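PDB 2YWD: pyridoxal 5'-phosphate synthase subunit PdxT from Thermus thermophilus, which probably hydrolyses glutamine to glutamate and ammonia, the ammonia being channelled to its partner subunit PdxS for pyridoxal 5'-phosphate synthesis. Local coordinates for residues D64-R67 / K68-E72. Residues are numbered along the deposited sequence; the frame is centred on the assembly and turned at random.
Sequences DEVR and KRVEE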
loop_
_atom_site.group_PDB
_atom_site.type_symbol
_atom_site.label_atom_id
_atom_site.label_comp_id
_atom_site.label_asym_id
_atom_site.label_seq_id
_atom_site.Cartn_x
_atom_site.Cartn_y
_atom_site.Cartn_z
ATOM N N ASP A 64 -14.785 4.479 4.536
ATOM C CA ASP A 64 -16.013 4.315 3.772
ATOM C C ASP A 64 -16.018 5.054 2.431
ATOM O O ASP A 64 -16.481 4.512 1.426
ATOM C CB ASP A 64 -17.197 4.738 4.642
ATOM C CG ASP A 64 -17.310 3.892 5.903
ATOM O OD1 ASP A 64 -17.793 4.401 6.935
ATOM O OD2 ASP A 64 -16.911 2.708 5.857
ATOM N N GLU A 65 -15.496 6.278 2.408
ATOM C CA GLU A 65 -15.453 7.051 1.167
ATOM C C GLU A 65 -14.481 6.399 0.187
ATOM O O GLU A 65 -14.749 6.323 -1.013
ATOM C CB GLU A 65 -15.028 8.492 1.451
ATOM C CG GLU A 65 -15.020 9.419 0.233
ATOM C CD GLU A 65 -16.366 9.496 -0.476
ATOM O OE1 GLU A 65 -17.410 9.322 0.188
ATOM O OE2 GLU A 65 -16.383 9.747 -1.700
ATOM N N VAL A 66 -13.350 5.923 0.694
ATOM C CA VAL A 66 -12.383 5.269 -0.171
ATOM C C VAL A 66 -13.014 4.011 -0.775
ATOM O O VAL A 66 -12.862 3.747 -1.970
ATOM C CB VAL A 66 -11.100 4.893 0.602
ATOM C CG1 VAL A 66 -10.240 3.977 -0.237
ATOM C CG2 VAL A 66 -10.319 6.156 0.960
ATOM N N ARG A 67 -13.725 3.239 0.045
ATOM C CA ARG A 67 -14.368 2.023 -0.448
ATOM C C ARG A 67 -15.306 2.364 -1.610
ATOM O O ARG A 67 -15.335 1.674 -2.635
ATOM C CB ARG A 67 -15.158 1.334 0.676
ATOM C CG ARG A 67 -15.799 0.015 0.251
ATOM C CD ARG A 67 -16.495 -0.720 1.407
ATOM N NE ARG A 67 -15.562 -1.149 2.451
ATOM C CZ ARG A 67 -15.387 -0.523 3.611
ATOM N NH1 ARG A 67 -16.088 0.570 3.896
ATOM N NH2 ARG A 67 -14.494 -0.981 4.482
ATOM N N LYS A 68 -16.066 3.439 -1.439
ATOM C CA LYS A 68 -17.006 3.896 -2.455
ATOM C C LYS A 68 -16.275 4.329 -3.729
ATOM O O LYS A 68 -16.672 3.972 -4.840
ATOM C CB LYS A 68 -17.827 5.064 -1.902
ATOM C CG LYS A 68 -18.790 5.683 -2.899
ATOM C CD LYS A 68 -19.429 6.940 -2.329
ATOM C CE LYS A 68 -20.315 7.626 -3.360
ATOM N NZ LYS A 68 -19.557 7.962 -4.599
ATOM N N ARG A 69 -15.201 5.093 -3.558
ATOM C CA ARG A 69 -14.414 5.579 -4.689
ATOM C C ARG A 69 -13.775 4.445 -5.495
ATOM O O ARG A 69 -13.790 4.470 -6.727
ATOM C CB ARG A 69 -13.327 6.544 -4.193
ATOM C CG ARG A 69 -13.858 7.878 -3.657
ATOM C CD ARG A 69 -14.406 8.752 -4.782
ATOM N NE ARG A 69 -13.371 9.059 -5.764
ATOM C CZ ARG A 69 -12.383 9.927 -5.564
ATOM N NH1 ARG A 69 -12.298 10.591 -4.418
ATOM N NH2 ARG A 69 -11.463 10.111 -6.502
ATOM N N VAL A 70 -13.206 3.459 -4.807
ATOM C CA VAL A 70 -12.577 2.332 -5.490
ATOM C C VAL A 70 -13.625 1.496 -6.216
ATOM O O VAL A 70 -13.406 1.048 -7.346
ATOM C CB VAL A 70 -11.810 1.434 -4.498
ATOM C CG1 VAL A 70 -11.288 0.192 -5.210
ATOM C CG2 VAL A 70 -10.658 2.211 -3.896
ATOM N N GLU A 71 -14.766 1.299 -5.563
ATOM C CA GLU A 71 -15.862 0.529 -6.132
ATOM C C GLU A 71 -16.349 1.149 -7.442
ATOM O O GLU A 71 -16.695 0.437 -8.384
ATOM C CB GLU A 71 -17.023 0.458 -5.133
ATOM C CG GLU A 71 -18.174 -0.432 -5.575
ATOM C CD GLU A 71 -17.754 -1.879 -5.744
ATOM O OE1 GLU A 71 -17.249 -2.469 -4.765
ATOM O OE2 GLU A 71 -17.928 -2.428 -6.854
ATOM N N GLU A 72 -16.375 2.477 -7.501
ATOM C CA GLU A 72 -16.826 3.159 -8.707
ATOM C C GLU A 72 -15.677 3.347 -9.697
ATOM O O GLU A 72 -15.861 3.905 -10.778
ATOM C CB GLU A 72 -17.449 4.513 -8.351
ATOM C CG GLU A 72 -16.469 5.564 -7.877
ATOM C CD GLU A 72 -17.165 6.803 -7.346
ATOM O OE1 GLU A 72 -16.491 7.843 -7.182
ATOM O OE2 GLU A 72 -18.388 6.733 -7.084
HETATM O O HOH W 1 -14.362 11.304 -2.598
HETATM O O HOH W 2 -18.205 10.055 -3.830
#
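K68, R69, V70 and E71 each give their backbone N-H to the carbonyl four residues back, from D64 to R67, so both segments are turns of helix 62-71. The bond from V70 N to V66 O, 2.9 Å long, is the straightest at 168°. On the inner side V66 CG1 meets V70 CG2 at 4.1 Å, and both valines rest on L77 of strand 76-80. The charged residues line the flank and outer face. E65, bent at chi2 (57°), lies alongside K68 and lays OE2 3.7 Å from R69 CG; OE2 accepts from one water bound to K68 NZ and another bound to R69 NH1, which also binds the L37 carbonyl. K68 NZ pairs with E72 OE2 at 3.0 Å, while R69 NE, hydrogen-bonded to S74 OG, makes a long bridge to E72 OE1 as well. One turn earlier R67 NH1 meets the anti lone pair of D64 OD2 at 3.0 Å, in the guanidinium plane, and NH2 forms a salt bridge with E63 OE2 and a hydrogen bond with L100 O. A leucine in place of R67 would probably deprive the D64 and E63 carboxylates of this cation and the L100 carbonyl of a donor. Opposite charges three or four residues apart thus tie neighbouring turns together, directly or through water, along this amphipathic helix.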